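Local coordinates for probable E3 ubiquitin-protein ligase HERC1 (Homo sapiens, PDB 4QT6) that probably transfers ubiquitin to target proteins as a HECT-type E3 ligase, its SPRY domain being of a kind that commonly binds other proteins, at residues L77-S82 / M141-N146; P63-N68 / T72-L77. All coordinates share one frame; numbering follows the deposited sequence. Where two conformers were deposited one is given.

In the fold
Both contacts use the six-stranded antiparallel sheet of the SPRY β-sandwich, and they follow one another along the chain. After strand 55-60 the chain leaves the sheet, and interaction 2 closes this excursion locally: with three residues between its segments, it folds 63-68 back on 72-77, where strand 75-79 starts. Segment 72-77 ends at L77, where segment 77-82 begins, so the two contacts follow in series and neither nests nor crosses. Interaction 1 then spans 58 residues, 28 of them in strands, before 141-146 returns beside 77-82. Interaction 2 thus joins the loop to the start of strand 75-79, and interaction 1 ties its exit to that of strand 137-142.

Interaction 1: residues L77-S82 / M141-N146; sequences LYRAYS and MFYSSN. With ARF (formamide), chain B; ARF (formamide), chain C; ARF (formamide), chain G.
L77 and M141 mark the nearest backbone approach, with 8.3 Å between the CA of L77 and the CA of M141, because strands 75-79 and 137-142 of the SPRY β-sandwich sheet are both antiparallel to strand 55-60, which runs between them. Their side chains lie on the same side of the sheet, and L77 CD1 comes 4.2 Å from M141 CE; as the selenomethionine has two conformers, this apolar touch is doubtful in detail. The firmer evidence lies at the strand ends, where R79, the last residue of strand 75-79, meets Y143, just past strand 137-142. The arginine chain is extended from CG to NE, which carries the guanidinium out to the tyrosine hydroxyl. R79 NE donates to Y143 OH at 3.0 Å, with an N-H...O angle of 160°. The hydroxyl lies near the guanidinium plane, at its edge, while the guanidinium and the phenol ring stand 82° apart. R79 NH1 bonds to Y86 OH, so the group is held from the neighbouring strand 84-86 as well, and the Y143 ring stacks on H69. Y143 OH also takes a bond from a water at 2.8 Å, and that water accepts from Y81 N at 3.0 Å. The hydroxyl makes a third bond, donating to the O of the chain B formamide at 2.6 Å. R79 NH2 grips the same formamide O at 3.0 Å in an almost straight bond, and N52 and E53 complete the pocket. Two donors on one oxygen are consistent with a site that can take a carbonyl group, although no natural ligand follows from this. Y81 supplies a wall: chi1 of 172° swings its ring to where the formamide C rests over one face, toward the rim, 3.3 Å from Y81 CG.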
loop_
_atom_site.group_PDB
_atom_site.type_symbol
_atom_site.label_atom_id
_atom_site.label_comp_id
_atom_site.label_asym_id
_atom_site.label_seq_id
_atom_site.Cartn_x
_atom_site.Cartn_y
_atom_site.Cartn_z
ATOM N N LEU A 77 3.770 0.704 5.487
ATOM C CA LEU A 77 3.546 -0.411 4.579
ATOM C C LEU A 77 3.154 -1.691 5.278
ATOM O O LEU A 77 3.576 -1.968 6.409
ATOM C CB LEU A 77 4.786 -0.663 3.737
ATOM C CG LEU A 77 5.202 0.457 2.808
ATOM C CD1 LEU A 77 6.572 0.174 2.201
ATOM C CD2 LEU A 77 4.158 0.675 1.717
ATOM N N TYR A 78 2.395 -2.501 4.556
ATOM C CA TYR A 78 1.843 -3.770 5.012
ATOM C C TYR A 78 2.180 -4.800 3.926
ATOM O O TYR A 78 1.811 -4.668 2.747
ATOM C CB TYR A 78 0.328 -3.586 5.273
ATOM C CG TYR A 78 -0.534 -4.770 5.611
ATOM C CD1 TYR A 78 -0.034 -5.845 6.333
ATOM C CD2 TYR A 78 -1.903 -4.763 5.307
ATOM C CE1 TYR A 78 -0.852 -6.926 6.644
ATOM C CE2 TYR A 78 -2.725 -5.830 5.631
ATOM C CZ TYR A 78 -2.195 -6.904 6.318
ATOM O OH TYR A 78 -3.031 -7.970 6.622
ATOM N N ARG A 79 2.935 -5.816 4.336
ATOM C CA ARG A 79 3.575 -6.763 3.412
ATOM C C ARG A 79 2.748 -8.036 3.188
ATOM O O ARG A 79 2.383 -8.742 4.154
ATOM C CB ARG A 79 4.960 -7.103 3.976
ATOM C CG ARG A 79 5.799 -8.065 3.169
ATOM C CD ARG A 79 7.167 -8.202 3.823
ATOM N NE ARG A 79 7.962 -9.291 3.268
ATOM C CZ ARG A 79 8.942 -9.923 3.920
ATOM N NH1 ARG A 79 9.256 -9.584 5.178
ATOM N NH2 ARG A 79 9.601 -10.903 3.312
ATOM N N ALA A 80 2.471 -8.344 1.911
ATOM C CA ALA A 80 1.612 -9.449 1.546
ATOM C C ALA A 80 2.157 -10.780 2.062
ATOM O O ALA A 80 1.427 -11.569 2.660
ATOM C CB ALA A 80 1.451 -9.502 0.040
ATOM N N TYR A 81 3.443 -10.999 1.833
ATOM C CA TYR A 81 4.049 -12.321 2.035
ATOM C C TYR A 81 3.941 -12.816 3.476
ATOM O O TYR A 81 3.673 -13.989 3.695
ATOM C CB TYR A 81 5.514 -12.286 1.617
ATOM C CG TYR A 81 6.267 -13.546 1.975
ATOM C CD1 TYR A 81 6.048 -14.710 1.273
ATOM C CD2 TYR A 81 7.149 -13.574 3.042
ATOM C CE1 TYR A 81 6.710 -15.879 1.605
ATOM C CE2 TYR A 81 7.826 -14.743 3.383
ATOM C CZ TYR A 81 7.602 -15.887 2.646
ATOM O OH TYR A 81 8.260 -17.072 2.958
ATOM N N SER A 82 4.162 -11.915 4.423
ATOM C CA SER A 82 4.274 -12.234 5.845
ATOM C C SER A 82 3.262 -11.555 6.767
ATOM O O SER A 82 3.174 -11.888 7.959
ATOM C CB SER A 82 5.664 -11.811 6.297
ATOM O OG SER A 82 5.871 -10.418 6.067
HETATM N N MSE A 141 3.874 -0.720 -3.198
HETATM C CA MSE A 141 5.313 -0.846 -3.477
HETATM C C MSE A 141 5.595 -2.293 -3.800
HETATM O O MSE A 141 4.986 -3.177 -3.203
HETATM C CB MSE A 141 6.047 -0.368 -2.219
HETATM C CG MSE A 141 7.565 -0.240 -2.300
HETATM SE SE MSE A 141 8.515 -1.933 -1.922
HETATM C CE MSE A 141 7.285 -2.820 -0.674
ATOM N N PHE A 142 6.511 -2.538 -4.734
ATOM C CA PHE A 142 6.951 -3.881 -5.061
ATOM C C PHE A 142 8.448 -4.011 -4.806
ATOM O O PHE A 142 9.226 -3.203 -5.313
ATOM C CB PHE A 142 6.665 -4.168 -6.530
ATOM C CG PHE A 142 5.230 -3.966 -6.935
ATOM C CD1 PHE A 142 4.232 -4.855 -6.524
ATOM C CD2 PHE A 142 4.884 -2.902 -7.770
ATOM C CE1 PHE A 142 2.921 -4.660 -6.911
ATOM C CE2 PHE A 142 3.557 -2.705 -8.162
ATOM C CZ PHE A 142 2.588 -3.581 -7.721
ATOM N N TYR A 143 8.832 -5.013 -4.016
ATOM C CA TYR A 143 10.256 -5.243 -3.713
ATOM C C TYR A 143 10.841 -6.391 -4.494
ATOM O O TYR A 143 12.039 -6.699 -4.342
ATOM C CB TYR A 143 10.514 -5.416 -2.210
ATOM C CG TYR A 143 9.733 -6.517 -1.548
ATOM C CD1 TYR A 143 10.167 -7.831 -1.601
ATOM C CD2 TYR A 143 8.551 -6.251 -0.874
ATOM C CE1 TYR A 143 9.448 -8.839 -1.016
ATOM C CE2 TYR A 143 7.824 -7.261 -0.266
ATOM C CZ TYR A 143 8.290 -8.553 -0.313
ATOM O OH TYR A 143 7.580 -9.543 0.302
ATOM N N SER A 144 10.020 -7.027 -5.318
ATOM C CA SER A 144 10.509 -8.002 -6.265
ATOM C C SER A 144 11.344 -7.346 -7.357
ATOM O O SER A 144 11.222 -6.147 -7.642
ATOM C CB SER A 144 9.325 -8.754 -6.866
ATOM O OG SER A 144 8.363 -7.834 -7.343
ATOM N N SER A 145 12.211 -8.146 -7.974
ATOM C CA SER A 145 13.068 -7.662 -9.052
ATOM C C SER A 145 12.353 -7.717 -10.397
ATOM O O SER A 145 12.527 -6.845 -11.239
ATOM C CB SER A 145 14.338 -8.511 -9.121
ATOM O OG SER A 145 14.017 -9.883 -9.230
ATOM N N ASN A 146 11.567 -8.773 -10.587
ATOM C CA ASN A 146 10.914 -9.024 -11.847
ATOM C C ASN A 146 9.559 -8.337 -11.924
ATOM O O ASN A 146 8.875 -8.184 -10.909
ATOM C CB ASN A 146 10.694 -10.519 -12.039
ATOM C CG ASN A 146 11.988 -11.282 -12.237
ATOM O OD1 ASN A 146 13.029 -10.701 -12.533
ATOM N ND2 ASN A 146 11.921 -12.595 -12.080
HETATM N N ARF B . 8.413 -13.408 -0.874
HETATM C C ARF B . 9.024 -12.933 0.209
HETATM O O ARF B . 8.863 -11.775 0.562
HETATM N N ARF C . -5.146 -7.287 8.482
HETATM C C ARF C . -5.553 -7.971 9.558
HETATM O O ARF C . -4.962 -8.994 9.882
HETATM N N ARF G . 8.444 -12.088 -5.352
HETATM C C ARF G . 9.175 -11.870 -4.250
HETATM O O ARF G . 10.227 -11.249 -4.322
HETATM O O HOH W 1 4.870 -9.342 -0.150
#

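Interaction 2: residues P63-N68 / T72-L77; sequences PVHDFN and TSDMWL
The loop joining strands 55-60 and 75-79 of the SPRY sheet folds on itself here, with an Asx turn at D66 and an ST turn at T72 shaping its two arms. D74 OD2 accepts from two successive backbone amides, H65 N at 2.8 Å and D66 N at 3.1 Å. These donors reach it from opposite faces of the carboxylate plane, both on the anti side, an arrangement likely to stabilise its negative charge. A water links D74 OD1 to H65 ND1. In T72 the side-chain oxygen is anti to the backbone N (chi1 -174°), which sets it against the D66 carbonyl: T72 OG1 donates to D66 O at 2.6 Å, from 46° above the carbonyl plane. The same OG1 accepts from D74 N at 2.9 Å, closing the ST turn, with a weak bond from M75 N besides. An alanine in place of T72 has no OG1, so D66 O would be left without its hydroxyl donor and D74 N without its acceptor, and the turn is likely to be freer to move. In the Asx turn, D66 OD1 receives N68 N at 2.9 Å, while D66 OD2 bonds to T71 OG1. Beneath the polar network, the methyl CE of selenomethionine M75 packs against V64 CG2 at 3.7 Å and also touches F67 CB. At the far end, T72 N donates to N68 O at 2.8 Å, with an N-H...O angle of 148°.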
loop_
_atom_site.group_PDB
_atom_site.type_symbol
_atom_site.label_atom_id
_atom_site.label_comp_id
_atom_site.label_asym_id
_atom_site.label_seq_id
_atom_site.Cartn_x
_atom_site.Cartn_y
_atom_site.Cartn_z
ATOM N N PRO A 63 7.236 14.117 -2.167
ATOM C CA PRO A 63 7.961 13.098 -2.925
ATOM C C PRO A 63 8.475 11.919 -2.103
ATOM O O PRO A 63 8.512 11.974 -0.882
ATOM C CB PRO A 63 9.163 13.886 -3.484
ATOM C CG PRO A 63 9.381 14.958 -2.487
ATOM C CD PRO A 63 8.001 15.374 -2.066
ATOM N N VAL A 64 8.810 10.843 -2.798
ATOM C CA VAL A 64 9.385 9.647 -2.211
ATOM C C VAL A 64 10.905 9.749 -2.343
ATOM O O VAL A 64 11.433 9.947 -3.451
ATOM C CB VAL A 64 8.877 8.391 -2.949
ATOM C CG1 VAL A 64 9.655 7.139 -2.557
ATOM C CG2 VAL A 64 7.391 8.208 -2.658
ATOM N N HIS A 65 11.603 9.637 -1.217
ATOM C CA HIS A 65 13.074 9.557 -1.223
ATOM C C HIS A 65 13.604 8.166 -0.904
ATOM O O HIS A 65 14.692 7.801 -1.354
ATOM C CB HIS A 65 13.639 10.559 -0.223
ATOM C CG HIS A 65 13.324 11.978 -0.568
ATOM N ND1 HIS A 65 12.529 12.777 0.221
ATOM C CD2 HIS A 65 13.666 12.730 -1.639
ATOM C CE1 HIS A 65 12.402 13.966 -0.341
ATOM N NE2 HIS A 65 13.086 13.963 -1.469
ATOM N N ASP A 66 12.860 7.405 -0.110
ATOM C CA ASP A 66 13.222 6.063 0.273
ATOM C C ASP A 66 11.974 5.217 0.118
ATOM O O ASP A 66 10.950 5.535 0.729
ATOM C CB ASP A 66 13.695 6.060 1.736
ATOM C CG ASP A 66 14.145 4.693 2.217
ATOM O OD1 ASP A 66 13.996 3.689 1.491
ATOM O OD2 ASP A 66 14.620 4.601 3.373
ATOM N N PHE A 67 12.022 4.211 -0.759
ATOM C CA PHE A 67 10.931 3.246 -0.879
ATOM C C PHE A 67 11.322 1.815 -0.553
ATOM O O PHE A 67 10.597 0.904 -0.866
ATOM C CB PHE A 67 10.223 3.345 -2.257
ATOM C CG PHE A 67 11.065 2.945 -3.454
ATOM C CD1 PHE A 67 11.840 3.872 -4.113
ATOM C CD2 PHE A 67 10.952 1.676 -3.992
ATOM C CE1 PHE A 67 12.568 3.513 -5.251
ATOM C CE2 PHE A 67 11.675 1.305 -5.117
ATOM C CZ PHE A 67 12.478 2.226 -5.747
ATOM N N ASN A 68 12.469 1.629 0.120
ATOM C CA ASN A 68 12.863 0.332 0.660
ATOM C C ASN A 68 11.996 0.076 1.875
ATOM O O ASN A 68 12.061 0.830 2.855
ATOM C CB ASN A 68 14.338 0.393 1.076
ATOM C CG ASN A 68 14.868 -0.896 1.670
ATOM O OD1 ASN A 68 14.155 -1.879 1.872
ATOM N ND2 ASN A 68 16.170 -0.892 1.958
ATOM N N THR A 72 12.232 2.630 4.971
ATOM C CA THR A 72 11.527 3.860 4.667
ATOM C C THR A 72 10.713 4.453 5.828
ATOM O O THR A 72 10.042 3.740 6.545
ATOM C CB THR A 72 10.566 3.687 3.448
ATOM O OG1 THR A 72 9.998 4.954 3.116
ATOM C CG2 THR A 72 9.502 2.692 3.724
ATOM N N SER A 73 10.835 5.765 5.974
ATOM C CA SER A 73 9.935 6.586 6.792
ATOM C C SER A 73 9.027 7.457 5.919
ATOM O O SER A 73 8.218 8.224 6.446
ATOM C CB SER A 73 10.766 7.459 7.747
ATOM O OG SER A 73 11.394 6.626 8.726
ATOM N N ASP A 74 9.143 7.323 4.593
ATOM C CA ASP A 74 8.232 8.031 3.684
ATOM C C ASP A 74 6.910 7.294 3.549
ATOM O O ASP A 74 5.889 7.926 3.228
ATOM C CB ASP A 74 8.858 8.211 2.303
ATOM C CG ASP A 74 9.933 9.268 2.284
ATOM O OD1 ASP A 74 9.882 10.205 3.123
ATOM O OD2 ASP A 74 10.810 9.162 1.406
HETATM N N MSE A 75 6.939 5.993 3.800
HETATM C CA MSE A 75 5.782 5.105 3.620
HETATM C C MSE A 75 5.455 4.365 4.892
HETATM O O MSE A 75 6.304 4.164 5.777
HETATM C CB MSE A 75 6.023 4.097 2.493
HETATM C CG MSE A 75 6.555 4.785 1.242
HETATM SE SE MSE A 75 6.725 3.438 -0.202
HETATM C CE MSE A 75 6.564 4.703 -1.683
ATOM N N TRP A 76 4.215 3.952 4.987
ATOM C CA TRP A 76 3.717 3.076 6.034
ATOM C C TRP A 76 3.160 1.868 5.299
ATOM O O TRP A 76 2.190 1.989 4.527
ATOM C CB TRP A 76 2.594 3.755 6.823
ATOM C CG TRP A 76 2.998 4.794 7.839
ATOM C CD1 TRP A 76 3.032 4.617 9.198
ATOM C CD2 TRP A 76 3.359 6.158 7.608
ATOM N NE1 TRP A 76 3.424 5.763 9.808
ATOM C CE2 TRP A 76 3.613 6.741 8.876
ATOM C CE3 TRP A 76 3.534 6.944 6.466
ATOM C CZ2 TRP A 76 4.011 8.063 9.015
ATOM C CZ3 TRP A 76 3.920 8.267 6.616
ATOM C CH2 TRP A 76 4.139 8.816 7.886
ATOM N N LEU A 77 3.770 0.704 5.487
ATOM C CA LEU A 77 3.546 -0.411 4.579
ATOM C C LEU A 77 3.154 -1.691 5.278
ATOM O O LEU A 77 3.576 -1.968 6.409
ATOM C CB LEU A 77 4.786 -0.663 3.737
ATOM C CG LEU A 77 5.202 0.457 2.808
ATOM C CD1 LEU A 77 6.572 0.174 2.201
ATOM C CD2 LEU A 77 4.158 0.675 1.717
HETATM O O HOH W 2 10.860 12.666 2.581
HETATM O O HOH W 3 13.077 6.985 4.901
#